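PDB 4QT9: putative glucoamylase, which probably hydrolyses glycosidic bonds in glucan-type carbohydrates, releasing glucose or short sugars as glucoamylase-like enzymes do. Local coordinates for residues I202-Y212 with V227-I238. Residues are numbered along the deposited sequence; the frame is centred on the assembly and turned at random. Where two conformers were deposited one is given.
Sequences IHGYNECMIMY and VYHDGWAQNGAI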
ATOM      1  N   ILE A 202     -10.936  -3.335  13.682  1.00 22.92           N
ATOM      2  CA  ILE A 202      -9.955  -4.087  12.885  0.50 20.97           C
ATOM      3  C   ILE A 202      -9.160  -5.117  13.701  1.00 24.93           C
ATOM      4  O   ILE A 202      -8.392  -4.781  14.619  1.00 25.17           O
ATOM      5  CB  ILE A 202      -9.028  -3.129  12.086  0.50 22.24           C
ATOM      6  CG1 ILE A 202      -9.849  -2.355  11.047  0.50 21.96           C
ATOM      7  CG2 ILE A 202      -7.868  -3.872  11.410  0.50 21.19           C
ATOM      8  CD1 ILE A 202      -9.380  -0.954  10.821  0.50 22.51           C
ATOM      9  N   HIS A 203      -9.324  -6.390  13.310  1.00 22.14           N
ATOM     10  CA  HIS A 203      -8.631  -7.508  13.928  1.00 22.95           C
ATOM     11  C   HIS A 203      -7.662  -8.102  12.906  1.00 27.03           C
ATOM     12  O   HIS A 203      -7.996  -8.168  11.727  1.00 25.76           O
ATOM     13  CB  HIS A 203      -9.635  -8.574  14.439  1.00 24.70           C
ATOM     14  CG  HIS A 203     -10.687  -8.039  15.374  1.00 28.01           C
ATOM     15  ND1 HIS A 203     -10.352  -7.460  16.594  1.00 29.84           N
ATOM     16  CD2 HIS A 203     -12.033  -8.024  15.239  1.00 29.30           C
ATOM     17  CE1 HIS A 203     -11.504  -7.123  17.154  1.00 29.49           C
ATOM     18  NE2 HIS A 203     -12.543  -7.450  16.375  1.00 29.67           N
ATOM     19  N   GLY A 204      -6.479  -8.535  13.342  1.00 22.66           N
ATOM     20  CA  GLY A 204      -5.525  -9.121  12.397  1.00 20.93           C
ATOM     21  C   GLY A 204      -5.763 -10.593  12.109  1.00 24.54           C
ATOM     22  O   GLY A 204      -6.552 -11.225  12.808  1.00 23.32           O
ATOM     23  N   TYR A 205      -5.073 -11.185  11.113  1.00 23.18           N
ATOM     24  CA  TYR A 205      -4.133 -10.486  10.244  1.00 23.11           C
ATOM     25  C   TYR A 205      -4.832 -10.083   8.951  1.00 25.47           C
ATOM     26  O   TYR A 205      -5.608 -10.855   8.392  1.00 24.20           O
ATOM     27  CB  TYR A 205      -2.869 -11.359   9.931  1.00 24.65           C
ATOM     28  CG  TYR A 205      -1.842 -10.595   9.113  1.00 25.58           C
ATOM     29  CD1 TYR A 205      -0.917  -9.755   9.726  1.00 27.24           C
ATOM     30  CD2 TYR A 205      -1.846 -10.655   7.722  1.00 27.08           C
ATOM     31  CE1 TYR A 205      -0.028  -8.987   8.973  1.00 26.90           C
ATOM     32  CE2 TYR A 205      -0.964  -9.893   6.958  1.00 27.51           C
ATOM     33  CZ  TYR A 205      -0.069  -9.046   7.588  1.00 31.67           C
ATOM     34  OH  TYR A 205       0.810  -8.312   6.825  1.00 28.77           O
ATOM     35  N   ASN A 206      -4.519  -8.884   8.473  1.00 21.62           N
ATOM     36  CA  ASN A 206      -4.978  -8.336   7.189  1.00 22.04           C
ATOM     37  C   ASN A 206      -3.952  -7.263   6.800  1.00 26.01           C
ATOM     38  O   ASN A 206      -2.923  -7.142   7.451  1.00 27.13           O
ATOM     39  CB  ASN A 206      -6.478  -7.854   7.191  1.00 18.59           C
ATOM     40  CG  ASN A 206      -6.805  -6.753   8.170  1.00 36.76           C
ATOM     41  OD1 ASN A 206      -5.949  -5.974   8.572  1.00 26.12           O
ATOM     42  ND2 ASN A 206      -8.054  -6.655   8.577  1.00 31.09           N
ATOM     43  N   GLU A 207      -4.211  -6.485   5.776  1.00 24.14           N
ATOM     44  CA  GLU A 207      -3.279  -5.460   5.274  1.00 22.74           C
ATOM     45  C   GLU A 207      -3.061  -4.242   6.232  1.00 28.36           C
ATOM     46  O   GLU A 207      -2.246  -3.371   5.900  1.00 28.58           O
ATOM     47  CB  GLU A 207      -3.805  -4.950   3.923  1.00 22.21           C
ATOM     48  CG  GLU A 207      -5.010  -4.031   4.033  1.00 25.74           C
ATOM     49  CD  GLU A 207      -6.388  -4.661   4.032  1.00 41.98           C
ATOM     50  OE1 GLU A 207      -6.556  -5.731   4.654  1.00 33.48           O
ATOM     51  OE2 GLU A 207      -7.314  -4.067   3.433  1.00 45.02           O
ATOM     52  N   CYS A 208      -3.787  -4.165   7.373  1.00 25.32           N
ATOM     53  CA  CYS A 208      -3.845  -2.961   8.231  1.00 25.40           C
ATOM     54  C   CYS A 208      -2.861  -2.890   9.408  1.00 29.03           C
ATOM     55  O   CYS A 208      -3.059  -2.003  10.224  1.00 29.80           O
ATOM     56  CB  CYS A 208      -5.275  -2.757   8.733  1.00 26.23           C
ATOM     57  SG  CYS A 208      -6.533  -2.867   7.430  1.00 31.39           S
HETATM   58  N   MSE A 209      -1.811  -3.740   9.512  1.00 23.61           N
HETATM   59  CA  MSE A 209      -0.925  -3.708  10.687  1.00 21.29           C
HETATM   60  C   MSE A 209      -0.272  -2.320  10.952  1.00 25.64           C
HETATM   61  O   MSE A 209      -0.272  -1.890  12.102  1.00 25.67           O
HETATM   62  CB  MSE A 209       0.171  -4.792  10.633  1.00 21.67           C
HETATM   63  CG  MSE A 209       0.935  -4.943  11.964  1.00 26.50           C
HETATM   64 SE   MSE A 209       2.035  -6.555  11.948  0.75 31.88          SE
HETATM   65  CE  MSE A 209       3.554  -5.878  11.037  1.00 28.28           C
ATOM     66  N   ILE A 210       0.264  -1.635   9.912  1.00 23.02           N
ATOM     67  CA  ILE A 210       0.935  -0.334  10.032  1.00 21.92           C
ATOM     68  C   ILE A 210      -0.004   0.718  10.692  1.00 25.13           C
ATOM     69  O   ILE A 210       0.471   1.661  11.331  1.00 23.87           O
ATOM     70  CB  ILE A 210       1.519   0.149   8.650  1.00 25.51           C
ATOM     71  CG1 ILE A 210       2.638   1.215   8.795  1.00 25.64           C
ATOM     72  CG2 ILE A 210       0.436   0.638   7.664  1.00 26.05           C
ATOM     73  CD1 ILE A 210       3.882   0.775   9.679  1.00 32.22           C
HETATM   74  N   MSE A 211      -1.325   0.546  10.561  1.00 21.06           N
HETATM   75  CA  MSE A 211      -2.282   1.474  11.194  1.00 19.41           C
HETATM   76  C   MSE A 211      -2.169   1.410  12.749  1.00 23.44           C
HETATM   77  O   MSE A 211      -2.194   2.449  13.396  1.00 22.42           O
HETATM   78  CB  MSE A 211      -3.713   1.167  10.724  1.00 19.56           C
HETATM   79  CG  MSE A 211      -4.739   2.143  11.268  1.00 23.79           C
HETATM   80 SE   MSE A 211      -6.504   1.334  11.196  0.75 28.83          SE
HETATM   81  CE  MSE A 211      -6.126  -0.332  12.007  1.00 25.14           C
ATOM     82  N   TYR A 212      -2.026   0.200  13.325  1.00 20.83           N
ATOM     83  CA  TYR A 212      -1.808   0.026  14.772  1.00 18.51           C
ATOM     84  C   TYR A 212      -0.416   0.496  15.175  1.00 22.41           C
ATOM     85  O   TYR A 212      -0.269   1.022  16.271  1.00 21.20           O
ATOM     86  CB  TYR A 212      -1.972  -1.459  15.168  1.00 18.74           C
ATOM     87  CG  TYR A 212      -3.410  -1.842  15.412  1.00 18.65           C
ATOM     88  CD1 TYR A 212      -3.992  -1.674  16.662  1.00 20.53           C
ATOM     89  CD2 TYR A 212      -4.204  -2.339  14.385  1.00 18.46           C
ATOM     90  CE1 TYR A 212      -5.334  -1.979  16.878  1.00 22.86           C
ATOM     91  CE2 TYR A 212      -5.555  -2.625  14.585  1.00 19.00           C
ATOM     92  CZ  TYR A 212      -6.116  -2.434  15.833  1.00 24.50           C
ATOM     93  OH  TYR A 212      -7.429  -2.759  16.063  1.00 25.02           O
ATOM     94  N   VAL A 227      -4.559  -1.613  23.005  1.00 24.54           N
ATOM     95  CA  VAL A 227      -5.297  -1.460  21.737  1.00 24.56           C
ATOM     96  C   VAL A 227      -4.735  -2.452  20.705  1.00 29.28           C
ATOM     97  O   VAL A 227      -5.526  -3.106  20.027  1.00 29.14           O
ATOM     98  CB  VAL A 227      -5.295   0.005  21.236  1.00 26.83           C
ATOM     99  CG1 VAL A 227      -5.840   0.125  19.807  1.00 26.28           C
ATOM    100  CG2 VAL A 227      -6.088   0.886  22.189  1.00 26.06           C
ATOM    101  N   TYR A 228      -3.390  -2.613  20.639  1.00 26.07           N
ATOM    102  CA  TYR A 228      -2.733  -3.582  19.736  1.00 24.99           C
ATOM    103  C   TYR A 228      -2.903  -5.038  20.224  1.00 28.13           C
ATOM    104  O   TYR A 228      -3.229  -5.890  19.422  1.00 27.00           O
ATOM    105  CB  TYR A 228      -1.235  -3.255  19.601  1.00 25.39           C
ATOM    106  CG  TYR A 228      -0.441  -4.256  18.783  1.00 26.41           C
ATOM    107  CD1 TYR A 228      -0.461  -4.221  17.392  1.00 28.27           C
ATOM    108  CD2 TYR A 228       0.388  -5.189  19.399  1.00 26.40           C
ATOM    109  CE1 TYR A 228       0.277  -5.125  16.635  1.00 29.60           C
ATOM    110  CE2 TYR A 228       1.131  -6.101  18.652  1.00 27.50           C
ATOM    111  CZ  TYR A 228       1.054  -6.081  17.269  1.00 35.91           C
ATOM    112  OH  TYR A 228       1.760  -6.997  16.523  1.00 35.45           O
ATOM    113  N   HIS A 229      -2.675  -5.323  21.519  1.00 26.41           N
ATOM    114  CA  HIS A 229      -2.737  -6.673  22.080  1.00 25.77           C
ATOM    115  C   HIS A 229      -4.172  -7.225  22.176  1.00 31.96           C
ATOM    116  O   HIS A 229      -4.382  -8.402  21.835  1.00 31.84           O
ATOM    117  CB  HIS A 229      -2.029  -6.709  23.435  1.00 26.79           C
ATOM    118  CG  HIS A 229      -0.545  -6.570  23.283  1.00 29.37           C
ATOM    119  ND1 HIS A 229       0.215  -7.557  22.654  1.00 30.96           N
ATOM    120  CD2 HIS A 229       0.265  -5.541  23.594  1.00 29.91           C
ATOM    121  CE1 HIS A 229       1.454  -7.100  22.622  1.00 29.65           C
ATOM    122  NE2 HIS A 229       1.536  -5.896  23.184  1.00 29.77           N
ATOM    123  N   ASP A 230      -5.154  -6.394  22.597  1.00 27.95           N
ATOM    124  CA  ASP A 230      -6.563  -6.825  22.699  1.00 28.17           C
ATOM    125  C   ASP A 230      -7.311  -6.728  21.362  1.00 32.53           C
ATOM    126  O   ASP A 230      -8.182  -7.557  21.116  1.00 34.74           O
ATOM    127  CB  ASP A 230      -7.354  -5.998  23.756  1.00 30.58           C
ATOM    128  CG  ASP A 230      -6.858  -6.017  25.201  1.00 43.52           C
ATOM    129  OD1 ASP A 230      -5.820  -6.673  25.476  1.00 43.93           O
ATOM    130  OD2 ASP A 230      -7.508  -5.377  26.060  1.00 52.22           O
ATOM    131  N   GLY A 231      -7.042  -5.686  20.563  1.00 26.67           N
ATOM    132  CA  GLY A 231      -7.724  -5.427  19.291  1.00 24.83           C
ATOM    133  C   GLY A 231      -7.118  -6.070  18.067  1.00 29.19           C
ATOM    134  O   GLY A 231      -7.770  -6.903  17.418  1.00 27.23           O
ATOM    135  N   TRP A 232      -5.888  -5.678  17.702  1.00 25.05           N
ATOM    136  CA  TRP A 232      -5.266  -6.295  16.522  1.00 22.45           C
ATOM    137  C   TRP A 232      -4.975  -7.806  16.702  1.00 26.53           C
ATOM    138  O   TRP A 232      -5.315  -8.618  15.830  1.00 25.07           O
ATOM    139  CB  TRP A 232      -3.965  -5.586  16.146  1.00 20.44           C
ATOM    140  CG  TRP A 232      -3.189  -6.263  15.042  1.00 21.15           C
ATOM    141  CD1 TRP A 232      -2.082  -7.045  15.180  1.00 24.43           C
ATOM    142  CD2 TRP A 232      -3.457  -6.192  13.628  1.00 20.37           C
ATOM    143  NE1 TRP A 232      -1.597  -7.406  13.942  1.00 24.14           N
ATOM    144  CE2 TRP A 232      -2.448  -6.931  12.971  1.00 24.86           C
ATOM    145  CE3 TRP A 232      -4.480  -5.605  12.850  1.00 21.29           C
ATOM    146  CZ2 TRP A 232      -2.422  -7.090  11.566  1.00 23.24           C
ATOM    147  CZ3 TRP A 232      -4.456  -5.767  11.464  1.00 21.94           C
ATOM    148  CH2 TRP A 232      -3.416  -6.469  10.833  1.00 22.24           C
ATOM    149  N   ALA A 233      -4.295  -8.163  17.798  1.00 24.23           N
ATOM    150  CA  ALA A 233      -3.857  -9.523  18.065  1.00 24.16           C
ATOM    151  C   ALA A 233      -4.911 -10.394  18.763  1.00 27.79           C
ATOM    152  O   ALA A 233      -4.757 -11.618  18.784  1.00 24.59           O
ATOM    153  CB  ALA A 233      -2.602  -9.491  18.899  1.00 25.24           C
ATOM    154  N   GLN A 234      -5.974  -9.770  19.315  1.00 26.80           N
ATOM    155  CA  GLN A 234      -7.029 -10.437  20.098  1.00 28.66           C
ATOM    156  C   GLN A 234      -6.409 -11.457  21.095  1.00 32.50           C
ATOM    157  O   GLN A 234      -6.777 -12.640  21.117  1.00 32.15           O
ATOM    158  CB  GLN A 234      -8.088 -11.084  19.195  1.00 29.46           C
ATOM    159  CG  GLN A 234      -8.946 -10.052  18.489  1.00 33.65           C
ATOM    160  CD  GLN A 234     -10.028 -10.735  17.701  1.00 37.52           C
ATOM    161  OE1 GLN A 234      -9.759 -11.437  16.740  1.00 30.21           O
ATOM    162  NE2 GLN A 234     -11.277 -10.600  18.128  1.00 29.57           N
ATOM    163  N   ASN A 235      -5.388 -10.976  21.840  1.00 29.29           N
ATOM    164  CA  ASN A 235      -4.637 -11.649  22.903  1.00 30.15           C
ATOM    165  C   ASN A 235      -4.018 -12.980  22.455  1.00 34.27           C
ATOM    166  O   ASN A 235      -3.990 -13.941  23.235  1.00 34.71           O
ATOM    167  CB  ASN A 235      -5.532 -11.844  24.140  1.00 33.81           C
ATOM    168  CG  ASN A 235      -6.098 -10.525  24.617  1.00 44.15           C
ATOM    169  OD1 ASN A 235      -5.368  -9.656  25.102  1.00 30.86           O
ATOM    170  ND2 ASN A 235      -7.380 -10.291  24.356  1.00 30.83           N
ATOM    171  N   GLY A 236      -3.466 -13.002  21.242  1.00 28.22           N
ATOM    172  CA  GLY A 236      -2.850 -14.218  20.725  1.00 28.07           C
ATOM    173  C   GLY A 236      -3.686 -15.033  19.758  1.00 31.77           C
ATOM    174  O   GLY A 236      -3.143 -15.931  19.119  1.00 30.79           O
ATOM    175  N   ALA A 237      -4.989 -14.727  19.596  1.00 30.00           N
ATOM    176  CA  ALA A 237      -5.849 -15.435  18.618  1.00 31.04           C
ATOM    177  C   ALA A 237      -5.340 -15.266  17.149  1.00 32.78           C
ATOM    178  O   ALA A 237      -5.711 -16.038  16.275  1.00 33.53           O
ATOM    179  CB  ALA A 237      -7.280 -14.922  18.723  1.00 32.50           C
ATOM    180  N   ILE A 238      -4.489 -14.258  16.886  1.00 27.78           N
ATOM    181  CA  ILE A 238      -3.901 -13.979  15.559  1.00 24.50           C
ATOM    182  C   ILE A 238      -2.852 -15.056  15.197  1.00 27.89           C
ATOM    183  O   ILE A 238      -2.438 -15.144  14.048  1.00 27.76           O
ATOM    184  CB  ILE A 238      -3.290 -12.531  15.548  1.00 25.84           C
ATOM    185  CG1 ILE A 238      -2.977 -12.036  14.089  1.00 24.27           C
ATOM    186  CG2 ILE A 238      -2.074 -12.426  16.489  1.00 26.46           C
ATOM    187  CD1 ILE A 238      -2.658 -10.542  13.944  1.00 30.05           C
TER
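Trp232, on helix 225-232, pushes its indole between Gly204 and Met209 of the segment that leads into helix 209-217, joining two helices that follow one another in this alpha/alpha toroid protein. Its CB lies over the centre of the Tyr212 ring, a CH-pi contact almost on the ring normal. With CG anti to the backbone N (chi1 173°), the indole reaches away from its own helix and slots between the two arms of the loop. CD2 and CE2 lie against Gly204 CA, NE1 runs beside Met209 CG, and CE3 meets Tyr212 CE2 at 3.6 Å. The six-membered ring is sandwiched: Gly204 CA sits over one face, 3.5 Å from the centroid, and Met209 CA over the other. Glycine suits position 204 because a CB would run into the indole and into Ile238 CD1. Farther out, CZ2 touches both Tyr205 CD1 and Met209 CB, and CH2 abuts Met209 N. At the far rim Trp232 CZ3 comes 3.3 Å from Asn206 OD1, which also accepts from Cys208 N in an Asx turn. The backbone secures the same wedge, Gly204 N donating to Trp232 O at 2.7 Å.

Tyr212 is a knob among Val227, Tyr228, Gly231 and Trp232; its flat ring suits this hole, and its buried hydroxyl donates to Ile202 O at 2.7 Å, with Leu186 N as a further partner. An alanine here would remove the ring against which Trp232 CB packs and is likely to open a gap between the helices, leaving Ile202 O without this donor.

Nearer the surface, the Gln234 amide stacks on one face of the His203 imidazole, their planes 13° apart, and its OE1 is bonded to Arg252. A histidine can offer both a stacking face and an in-plane N-H: ND1 donates to Gly231 O at 2.8 Å, nearly straight at 171°.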